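Local atomic coordinates of SxtG (Microseira wollei, PDB entry 6U1R), a protein that is an amidinotransferase of the saxitoxin biosynthetic pathway, probably related in chemistry to glycine amidinotransferases. Residues 189-192 with 193-196; 229-232 with 233-236; 30-33 with 34-37; 239-242 with 243-247. All coordinates share one frame; numbering follows the deposited sequence.

Contact 1 (189-192 with 193-196)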
loop_
_atom_site.group_PDB
_atom_site.type_symbol
_atom_site.label_atom_id
_atom_site.label_comp_id
_atom_site.label_asym_id
_atom_site.label_seq_id
_atom_site.Cartn_x
_atom_site.Cartn_y
_atom_site.Cartn_z
ATOM N N GLN A 189 9.211 8.666 13.237
ATOM C CA GLN A 189 9.066 7.212 13.294
ATOM C C GLN A 189 10.219 6.536 14.036
ATOM O O GLN A 189 10.141 5.337 14.313
ATOM C CB GLN A 189 8.935 6.666 11.859
ATOM C CG GLN A 189 8.686 5.142 11.750
ATOM C CD GLN A 189 7.408 4.679 12.431
ATOM O OE1 GLN A 189 6.544 5.479 12.770
ATOM N NE2 GLN A 189 7.288 3.356 12.635
ATOM N N TYR A 190 11.269 7.280 14.411
ATOM C CA TYR A 190 12.459 6.693 15.007
ATOM C C TYR A 190 12.826 7.444 16.284
ATOM O O TYR A 190 12.716 8.671 16.345
ATOM C CB TYR A 190 13.641 6.723 14.017
ATOM C CG TYR A 190 13.271 6.300 12.614
ATOM C CD1 TYR A 190 13.071 4.965 12.305
ATOM C CD2 TYR A 190 13.110 7.241 11.606
ATOM C CE1 TYR A 190 12.715 4.568 11.001
ATOM C CE2 TYR A 190 12.763 6.870 10.317
ATOM C CZ TYR A 190 12.567 5.526 10.019
ATOM O OH TYR A 190 12.212 5.187 8.730
ATOM N N ASP A 191 13.275 6.695 17.286
ATOM C CA ASP A 191 13.694 7.240 18.581
ATOM C C ASP A 191 15.174 7.580 18.487
ATOM O O ASP A 191 16.034 6.707 18.606
ATOM C CB ASP A 191 13.416 6.234 19.692
ATOM C CG ASP A 191 13.852 6.725 21.063
ATOM O OD1 ASP A 191 14.404 7.836 21.164
ATOM O OD2 ASP A 191 13.657 5.963 22.033
ATOM N N PHE A 192 15.487 8.852 18.271
ATOM C CA PHE A 192 16.895 9.205 18.129
ATOM C C PHE A 192 17.624 9.290 19.463
ATOM O O PHE A 192 18.837 9.513 19.469
ATOM C CB PHE A 192 17.024 10.513 17.345
ATOM C CG PHE A 192 16.734 10.352 15.879
ATOM C CD1 PHE A 192 17.718 9.896 15.013
ATOM C CD2 PHE A 192 15.466 10.605 15.370
ATOM C CE1 PHE A 192 17.456 9.727 13.659
ATOM C CE2 PHE A 192 15.193 10.444 14.012
ATOM C CZ PHE A 192 16.188 10.005 13.157
ATOM N N ASN A 193 16.937 9.075 20.583
ATOM C CA ASN A 193 17.591 8.938 21.876
ATOM C C ASN A 193 17.706 7.480 22.312
ATOM O O ASN A 193 17.985 7.209 23.482
ATOM C CB ASN A 193 16.844 9.753 22.930
ATOM C CG ASN A 193 16.765 11.226 22.567
ATOM O OD1 ASN A 193 17.719 11.795 22.042
ATOM N ND2 ASN A 193 15.614 11.840 22.817
ATOM N N PHE A 194 17.525 6.535 21.388
ATOM C CA PHE A 194 17.425 5.136 21.778
ATOM C C PHE A 194 18.734 4.636 22.383
ATOM O O PHE A 194 19.823 4.992 21.930
ATOM C CB PHE A 194 17.052 4.257 20.579
ATOM C CG PHE A 194 16.924 2.801 20.929
ATOM C CD1 PHE A 194 15.744 2.315 21.468
ATOM C CD2 PHE A 194 17.987 1.923 20.744
ATOM C CE1 PHE A 194 15.615 0.974 21.805
ATOM C CE2 PHE A 194 17.863 0.581 21.078
ATOM C CZ PHE A 194 16.685 0.108 21.617
ATOM N N GLN A 195 18.609 3.799 23.414
ATOM C CA GLN A 195 19.703 3.002 23.953
ATOM C C GLN A 195 19.151 1.630 24.314
ATOM O O GLN A 195 18.002 1.507 24.748
ATOM C CB GLN A 195 20.340 3.639 25.214
ATOM C CG GLN A 195 20.875 5.038 25.021
ATOM C CD GLN A 195 22.062 5.111 24.075
ATOM O OE1 GLN A 195 22.681 4.099 23.736
ATOM N NE2 GLN A 195 22.388 6.319 23.645
ATOM N N PHE A 196 19.969 0.594 24.144
ATOM C CA PHE A 196 19.522 -0.738 24.522
ATOM C C PHE A 196 19.067 -0.727 25.981
ATOM O O PHE A 196 19.690 -0.054 26.813
ATOM C CB PHE A 196 20.639 -1.767 24.340
ATOM C CG PHE A 196 20.990 -2.062 22.898
ATOM C CD1 PHE A 196 20.045 -2.555 22.009
ATOM C CD2 PHE A 196 22.287 -1.884 22.450
ATOM C CE1 PHE A 196 20.394 -2.833 20.681
ATOM C CE2 PHE A 196 22.639 -2.172 21.139
ATOM C CZ PHE A 196 21.686 -2.647 20.253
HETATM O O HOH W 1 20.565 6.839 20.216
#
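Asp191 OD1 accepts the backbone N-H of Asn193 at 2.9 Å, closing an Asx turn that coincides with a type I beta turn from Asp191 to Phe194. The donor approaches from above the carboxylate plane, and the bond is moderately bent, with 141° at the hydrogen. CG of Asp191 stands anti to its own N (chi1 179°), which carries the carboxylate forward over the turn rather than back along the chain. The beta turn itself is held by Phe194 N and Asp191 O, 3.2 Å apart; this N-H also comes in above the carbonyl plane, well away from a lone pair. Thus the side chain and the main chain of Asp191 bind successive amides. Around the corner the packing is light: Phe194 CB rests 3.3 Å from Asp191 O, while Asp191 OD2 lies at the edge of the Phe194 ring, near its plane. Asn193 and Phe192 are exposed, whereas the Phe194 ring is buried, meeting Trp59 edge-to-face and also reaching the His232 ring. The turn lies in the long loop between strand 176-179 and strand 219-222, away from the predicted catalytic residues, with one aromatic directed into the protein. A water bridges two carbonyls of the turn, donating to Phe192 O at 3.3 Å and to Phe194 O at 2.6 Å.

Contact 2 (229-232 with 233-236)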
loop_
_atom_site.group_PDB
_atom_site.type_symbol
_atom_site.label_atom_id
_atom_site.label_comp_id
_atom_site.label_asym_id
_atom_site.label_seq_id
_atom_site.Cartn_x
_atom_site.Cartn_y
_atom_site.Cartn_z
ATOM N N GLN A 229 6.241 -10.569 16.441
ATOM C CA GLN A 229 6.931 -9.860 17.510
ATOM C C GLN A 229 7.073 -8.393 17.127
ATOM O O GLN A 229 7.161 -8.053 15.949
ATOM C CB GLN A 229 8.332 -10.445 17.771
ATOM C CG GLN A 229 9.220 -10.377 16.521
ATOM C CD GLN A 229 10.662 -10.797 16.742
ATOM O OE1 GLN A 229 11.004 -11.414 17.757
ATOM N NE2 GLN A 229 11.528 -10.464 15.773
ATOM N N LYS A 230 7.119 -7.530 18.141
ATOM C CA LYS A 230 7.694 -6.200 17.971
ATOM C C LYS A 230 9.206 -6.316 17.757
ATOM O O LYS A 230 9.839 -7.264 18.215
ATOM C CB LYS A 230 7.395 -5.336 19.200
ATOM C CG LYS A 230 5.895 -5.011 19.394
ATOM C CD LYS A 230 5.645 -4.098 20.605
ATOM C CE LYS A 230 5.904 -2.644 20.248
ATOM N NZ LYS A 230 5.664 -1.767 21.412
ATOM N N SER A 231 9.783 -5.357 17.039
ATOM C CA SER A 231 11.206 -5.405 16.699
ATOM C C SER A 231 11.678 -3.997 16.379
ATOM O O SER A 231 10.936 -3.030 16.541
ATOM C CB SER A 231 11.462 -6.330 15.506
ATOM O OG SER A 231 10.973 -5.715 14.344
ATOM N N HIS A 232 12.923 -3.879 15.905
ATOM C CA HIS A 232 13.391 -2.568 15.469
ATOM C C HIS A 232 12.689 -2.046 14.221
ATOM O O HIS A 232 12.905 -0.880 13.891
ATOM C CB HIS A 232 14.892 -2.594 15.258
ATOM C CG HIS A 232 15.650 -2.662 16.545
ATOM N ND1 HIS A 232 15.556 -1.681 17.507
ATOM C CD2 HIS A 232 16.474 -3.609 17.054
ATOM C CE1 HIS A 232 16.312 -2.002 18.540
ATOM N NE2 HIS A 232 16.884 -3.167 18.291
ATOM N N VAL A 233 11.853 -2.835 13.540
ATOM C CA VAL A 233 11.105 -2.337 12.392
ATOM C C VAL A 233 9.590 -2.518 12.513
ATOM O O VAL A 233 8.857 -1.863 11.760
ATOM C CB VAL A 233 11.605 -2.971 11.071
ATOM C CG1 VAL A 233 13.067 -2.629 10.841
ATOM C CG2 VAL A 233 11.382 -4.479 11.072
ATOM N N THR A 234 9.088 -3.347 13.425
ATOM C CA THR A 234 7.659 -3.640 13.536
ATOM C C THR A 234 7.147 -3.064 14.854
ATOM O O THR A 234 7.638 -3.445 15.918
ATOM C CB THR A 234 7.408 -5.151 13.466
ATOM O OG1 THR A 234 7.743 -5.634 12.153
ATOM C CG2 THR A 234 5.944 -5.476 13.734
ATOM N N ASN A 235 6.190 -2.137 14.781
ATOM C CA ASN A 235 5.627 -1.511 15.968
ATOM C C ASN A 235 4.193 -1.972 16.213
ATOM O O ASN A 235 3.637 -2.807 15.495
ATOM C CB ASN A 235 5.718 0.025 15.880
ATOM C CG ASN A 235 4.907 0.622 14.741
ATOM O OD1 ASN A 235 4.247 -0.080 13.970
ATOM N ND2 ASN A 235 4.968 1.939 14.619
ATOM N N SER A 236 3.608 -1.462 17.299
ATOM C CA SER A 236 2.272 -1.914 17.683
ATOM C C SER A 236 1.236 -1.507 16.642
ATOM O O SER A 236 0.298 -2.265 16.371
ATOM C CB SER A 236 1.895 -1.366 19.072
ATOM O OG SER A 236 2.668 -1.972 20.105
HETATM O O HOH W 2 8.853 -2.203 18.113
#
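The Thr234 carbonyl is met in its plane, on a lone pair, by Ser231 N at 3.1 Å, with 162° at the hydrogen, in the tight turn joining strand 225-229 to helix 236-245, the first link of a beta-alpha-beta unit. The CA-H of Lys230 also touches Thr234 O, and a water joins this oxygen to Ser231 O. Ser231 answers with its side chain in an ST turn: OG accepts Val233 N at 3.1 Å, nearly straight, and Thr234 N at 3.2 Å, more bent. With chi1 at 72°, OG sits between the backbone N and the carbonyl carbon of its own residue, tucked under the following amides. Asp218 OD2 holds this hydroxyl as well as Thr234 OG1, so one carboxylate fixes both side chains. Asn235 is the N-cap, its OD1 bonding to Gly238 N while ND2 donates to Thr208 O and Glu211 O. The Val233 side chain points away from residues 229-232 and touches Asp215, a predicted active-site residue, so the turn borders the probable catalytic centre. The Lys230 chain bends at chi3, and its NZ makes a weak hydrogen bond to Ser236 OG. Gln229 O, buried and lacking any polar partner in the model, faces the methyl of Thr234, with CG2 3.6 Å away.

Contact 3 (30-33 with 34-37)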
loop_
_atom_site.group_PDB
_atom_site.type_symbol
_atom_site.label_atom_id
_atom_site.label_comp_id
_atom_site.label_asym_id
_atom_site.label_seq_id
_atom_site.Cartn_x
_atom_site.Cartn_y
_atom_site.Cartn_z
ATOM N N SER A 30 -1.063 -20.300 0.126
ATOM C CA SER A 30 -0.162 -20.731 1.203
ATOM C C SER A 30 -0.708 -20.249 2.538
ATOM O O SER A 30 -0.879 -19.048 2.730
ATOM C CB SER A 30 1.270 -20.222 1.021
ATOM O OG SER A 30 2.082 -20.785 2.059
ATOM N N TYR A 31 -0.954 -21.185 3.455
ATOM C CA TYR A 31 -1.595 -20.902 4.729
ATOM C C TYR A 31 -0.695 -21.131 5.938
ATOM O O TYR A 31 -1.101 -20.787 7.050
ATOM C CB TYR A 31 -2.855 -21.765 4.872
ATOM C CG TYR A 31 -3.971 -21.380 3.935
ATOM C CD1 TYR A 31 -4.792 -20.299 4.216
ATOM C CD2 TYR A 31 -4.218 -22.111 2.770
ATOM C CE1 TYR A 31 -5.845 -19.960 3.373
ATOM C CE2 TYR A 31 -5.257 -21.763 1.918
ATOM C CZ TYR A 31 -6.061 -20.695 2.231
ATOM O OH TYR A 31 -7.101 -20.344 1.409
ATOM N N ASN A 32 0.499 -21.683 5.756
ATOM C CA ASN A 32 1.374 -22.036 6.871
ATOM C C ASN A 32 2.767 -22.296 6.306
ATOM O O ASN A 32 2.992 -22.180 5.101
ATOM C CB ASN A 32 0.806 -23.248 7.611
ATOM C CG ASN A 32 0.539 -24.376 6.672
ATOM O OD1 ASN A 32 1.463 -24.867 6.025
ATOM N ND2 ASN A 32 -0.737 -24.755 6.516
ATOM N N GLU A 33 3.699 -22.679 7.174
ATOM C CA GLU A 33 5.101 -22.809 6.773
ATOM C C GLU A 33 5.472 -24.204 6.259
ATOM O O GLU A 33 6.627 -24.406 5.878
ATOM C CB GLU A 33 6.028 -22.449 7.949
ATOM C CG GLU A 33 5.730 -21.089 8.623
ATOM C CD GLU A 33 6.059 -19.861 7.762
ATOM O OE1 GLU A 33 6.837 -19.984 6.791
ATOM O OE2 GLU A 33 5.504 -18.768 8.059
ATOM N N TRP A 34 4.537 -25.160 6.216
ATOM C CA TRP A 34 4.910 -26.568 6.069
ATOM C C TRP A 34 4.129 -27.356 5.021
ATOM O O TRP A 34 4.572 -28.463 4.690
ATOM C CB TRP A 34 4.753 -27.311 7.404
ATOM C CG TRP A 34 3.362 -27.229 7.944
ATOM C CD1 TRP A 34 2.274 -27.959 7.531
ATOM C CD2 TRP A 34 2.891 -26.362 8.988
ATOM N NE1 TRP A 34 1.165 -27.596 8.249
ATOM C CE2 TRP A 34 1.512 -26.625 9.155
ATOM C CE3 TRP A 34 3.500 -25.401 9.806
ATOM C CZ2 TRP A 34 0.737 -25.955 10.094
ATOM C CZ3 TRP A 34 2.721 -24.729 10.732
ATOM C CH2 TRP A 34 1.365 -25.025 10.884
ATOM N N ASP A 35 2.972 -26.895 4.552
ATOM C CA ASP A 35 2.248 -27.680 3.557
ATOM C C ASP A 35 3.128 -27.881 2.318
ATOM O O ASP A 35 4.034 -27.087 2.022
ATOM C CB ASP A 35 0.917 -27.008 3.170
ATOM C CG ASP A 35 -0.202 -27.217 4.185
ATOM O OD1 ASP A 35 -0.161 -28.158 5.016
ATOM O OD2 ASP A 35 -1.178 -26.433 4.124
ATOM N N ALA A 36 2.857 -28.965 1.591
ATOM C CA ALA A 36 3.708 -29.402 0.486
ATOM C C ALA A 36 4.002 -28.276 -0.505
ATOM O O ALA A 36 3.091 -27.741 -1.144
ATOM C CB ALA A 36 3.037 -30.582 -0.230
ATOM N N LEU A 37 5.284 -27.941 -0.653
ATOM C CA LEU A 37 5.697 -26.737 -1.377
ATOM C C LEU A 37 5.664 -26.988 -2.880
ATOM O O LEU A 37 6.326 -27.909 -3.373
ATOM C CB LEU A 37 7.093 -26.316 -0.930
ATOM C CG LEU A 37 7.662 -25.003 -1.490
ATOM C CD1 LEU A 37 6.743 -23.843 -1.181
ATOM C CD2 LEU A 37 9.063 -24.760 -0.935
HETATM O O HOH W 3 -1.087 -24.057 2.498
#
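Asn32 OD1 draws together two successive backbone amides, taking Asp35 N at 2.9 Å and Trp34 N at 3.1 Å; the second of these bonds closes an Asx turn. Asp35 N lies in the carbonyl plane of the side-chain amide, and Trp34 N is tilted slightly from it. The other end of the amide is used too: Asn32 ND2 donates to Asp35 OD2 at 3.0 Å, meeting the carboxylate from above its plane. Three bonds thus fix the rotation of the Asn32 amide, and the indole stacks on it. Trp34 folds back so that its ring lies flat against the amide, the planes only 6° apart, with CG of Asn32 3.5 Å from CE2 of Trp34. The Trp34 side chain reaches this place because its chi1 of 58° swings CG between N and the carbonyl carbon. In the next shell, a water accepts from Tyr31 N and donates to Asp35 OD2, at 2.9 Å from the latter, and Tyr382 meets the Trp34 ring edge-to-face. Glu33, at the bend, sends its carboxylate away from the turn to Arg221 N and to His367 NE2, the residue preceding Cys368, the predicted site of the amidino-cysteine intermediate; the Glu33 and Cys368 side chains are themselves about 10 Å apart. The loop enters strand 37-42 directly, and its turn is buried. Beside the amide-indole stack, Asn32 CB sits over the six-membered ring of Trp34 in a CH-pi contact, 3.6 Å from its centroid.

Contact 4 (239-242 with 243-247)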
loop_
_atom_site.group_PDB
_atom_site.type_symbol
_atom_site.label_atom_id
_atom_site.label_comp_id
_atom_site.label_asym_id
_atom_site.label_seq_id
_atom_site.Cartn_x
_atom_site.Cartn_y
_atom_site.Cartn_z
ATOM N N ILE A 239 1.348 -4.065 13.817
ATOM C CA ILE A 239 0.684 -5.308 14.210
ATOM C C ILE A 239 -0.822 -5.113 14.215
ATOM O O ILE A 239 -1.578 -5.972 13.734
ATOM C CB ILE A 239 1.194 -5.761 15.592
ATOM C CG1 ILE A 239 2.650 -6.188 15.523
ATOM C CG2 ILE A 239 0.345 -6.884 16.164
ATOM C CD1 ILE A 239 3.311 -6.298 16.862
ATOM N N GLU A 240 -1.277 -3.979 14.779
ATOM C CA GLU A 240 -2.707 -3.663 14.822
ATOM C C GLU A 240 -3.288 -3.565 13.418
ATOM O O GLU A 240 -4.419 -4.018 13.159
ATOM C CB GLU A 240 -2.941 -2.345 15.583
ATOM C CG GLU A 240 -4.421 -2.039 15.863
ATOM C CD GLU A 240 -4.697 -0.649 16.449
ATOM O OE1 GLU A 240 -3.777 0.201 16.533
ATOM O OE2 GLU A 240 -5.864 -0.405 16.822
ATOM N N TRP A 241 -2.520 -2.987 12.485
ATOM C CA TRP A 241 -2.969 -2.901 11.104
ATOM C C TRP A 241 -3.163 -4.294 10.519
ATOM O O TRP A 241 -4.186 -4.578 9.874
ATOM C CB TRP A 241 -1.986 -2.090 10.238
ATOM C CG TRP A 241 -2.556 -1.911 8.871
ATOM C CD1 TRP A 241 -3.312 -0.852 8.430
ATOM C CD2 TRP A 241 -2.483 -2.839 7.769
ATOM N NE1 TRP A 241 -3.720 -1.073 7.128
ATOM C CE2 TRP A 241 -3.224 -2.282 6.702
ATOM C CE3 TRP A 241 -1.862 -4.088 7.587
ATOM C CZ2 TRP A 241 -3.356 -2.932 5.465
ATOM C CZ3 TRP A 241 -2.003 -4.731 6.364
ATOM C CH2 TRP A 241 -2.744 -4.150 5.319
ATOM N N LEU A 242 -2.195 -5.188 10.733
ATOM C CA LEU A 242 -2.319 -6.522 10.146
ATOM C C LEU A 242 -3.454 -7.299 10.794
ATOM O O LEU A 242 -4.178 -8.034 10.111
ATOM C CB LEU A 242 -1.013 -7.289 10.272
ATOM C CG LEU A 242 -0.965 -8.668 9.596
ATOM C CD1 LEU A 242 -1.153 -8.523 8.089
ATOM C CD2 LEU A 242 0.348 -9.355 9.932
ATOM N N GLN A 243 -3.634 -7.158 12.111
ATOM C CA GLN A 243 -4.748 -7.857 12.748
ATOM C C GLN A 243 -6.081 -7.361 12.207
ATOM O O GLN A 243 -6.985 -8.168 11.962
ATOM C CB GLN A 243 -4.696 -7.714 14.273
ATOM C CG GLN A 243 -5.868 -8.417 15.023
ATOM C CD GLN A 243 -5.925 -9.942 14.824
ATOM O OE1 GLN A 243 -5.434 -10.712 15.672
ATOM N NE2 GLN A 243 -6.559 -10.384 13.721
ATOM N N ARG A 244 -6.219 -6.056 11.970
ATOM C CA ARG A 244 -7.487 -5.577 11.429
ATOM C C ARG A 244 -7.691 -6.057 10.000
ATOM O O ARG A 244 -8.800 -6.451 9.622
ATOM C CB ARG A 244 -7.579 -4.060 11.468
ATOM C CG ARG A 244 -8.919 -3.601 10.833
ATOM C CD ARG A 244 -9.394 -2.274 11.308
ATOM N NE ARG A 244 -9.362 -2.167 12.765
ATOM C CZ ARG A 244 -9.111 -1.041 13.418
ATOM N NH1 ARG A 244 -8.878 0.086 12.750
ATOM N NH2 ARG A 244 -9.087 -1.042 14.751
ATOM N N HIS A 245 -6.638 -6.012 9.183
ATOM C CA HIS A 245 -6.757 -6.469 7.804
ATOM C C HIS A 245 -7.189 -7.928 7.728
ATOM O O HIS A 245 -7.960 -8.307 6.826
ATOM C CB HIS A 245 -5.428 -6.260 7.079
ATOM C CG HIS A 245 -5.503 -6.529 5.612
ATOM N ND1 HIS A 245 -6.169 -5.696 4.736
ATOM C CD2 HIS A 245 -5.010 -7.547 4.869
ATOM C CE1 HIS A 245 -6.072 -6.188 3.512
ATOM N NE2 HIS A 245 -5.369 -7.305 3.564
ATOM N N LEU A 246 -6.728 -8.757 8.669
ATOM C CA LEU A 246 -6.976 -10.196 8.661
ATOM C C LEU A 246 -8.032 -10.640 9.679
ATOM O O LEU A 246 -8.145 -11.839 9.950
ATOM C CB LEU A 246 -5.668 -10.949 8.922
ATOM C CG LEU A 246 -4.532 -10.742 7.918
ATOM C CD1 LEU A 246 -3.318 -11.588 8.302
ATOM C CD2 LEU A 246 -5.016 -11.024 6.500
ATOM N N GLU A 247 -8.826 -9.716 10.230
ATOM C CA GLU A 247 -9.626 -10.035 11.420
ATOM C C GLU A 247 -10.763 -11.019 11.146
ATOM O O GLU A 247 -11.240 -11.662 12.085
ATOM C CB GLU A 247 -10.231 -8.762 12.030
ATOM C CG GLU A 247 -11.261 -8.075 11.132
ATOM C CD GLU A 247 -11.766 -6.748 11.692
ATOM O OE1 GLU A 247 -11.310 -6.332 12.782
ATOM O OE2 GLU A 247 -12.600 -6.111 11.019
HETATM O O HOH W 4 -8.352 0.947 16.561
#
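Leu242, in the last turn of helix 236-245, and Leu246, just beyond its end, meet through their methyls, CD1 to CD1 at 3.8 Å, and form the tight side of this contact. Leu242 also packs on Leu140, Ile252 and Phe219 of the neighbouring strands, where the helix of the beta-alpha-beta unit lies against its sheet. A second close pair runs along another side: Trp241 and His245 lie alongside each other, pointing the same way with planes only 12° apart. The rings are slid, however, with centroids 4.8 Å apart, so that they barely overlap; it is His245 CB that sits over the face of the Trp241 six-membered ring, 4.0 Å from its centroid. Both side chains have CG anti to the backbone N (chi1 -174° for Trp241), which sets them side by side along the helix. Their polar ends are bonded elsewhere: His245 NE2 to Glu145, and Trp241 NE1 to Trp177 O of the second subunit. In the backbone, Leu246 N still reaches Leu242 O at 3.0 Å as the helix ends. The Glu240-Arg244 pair is looser and, with two conformers of Glu240 deposited, doubtful. Glu240 OE2 lies 3.9 Å from Arg244 NH2, a long ion pair with no N-H directed at the oxygen; a water lies between them. Since Arg244 NH1 bonds to Phe171 O and Ala175 O of the second subunit and the guanidinium makes a cation-pi contact with that Phe171, the partner chain probably holds this group more firmly than Glu240 does.

Overall arrangement
Contacts 2 and 3 are buried turns, the first touching predicted active-site Asp215, the second about 10 Å from Cys368 at its nearest side chain. Each is closed by a side-chain oxygen that takes two backbone amides: a serine hydroxyl in contact 2, an asparagine amide in contact 3. Contact 1, further out, uses a carboxylate for a single amide and is only partly buried. Contact 4 is helical, so its backbone supplies the bonds and its side chains apolar and aromatic packing, one face reaching the second subunit. Contacts 2 and 4 share helix 236-245 and touch through Thr234 and Ile239; contact 1 meets contact 2 through Phe194 and His232. Contact 3 stands apart, across the chain's centre from contact 1.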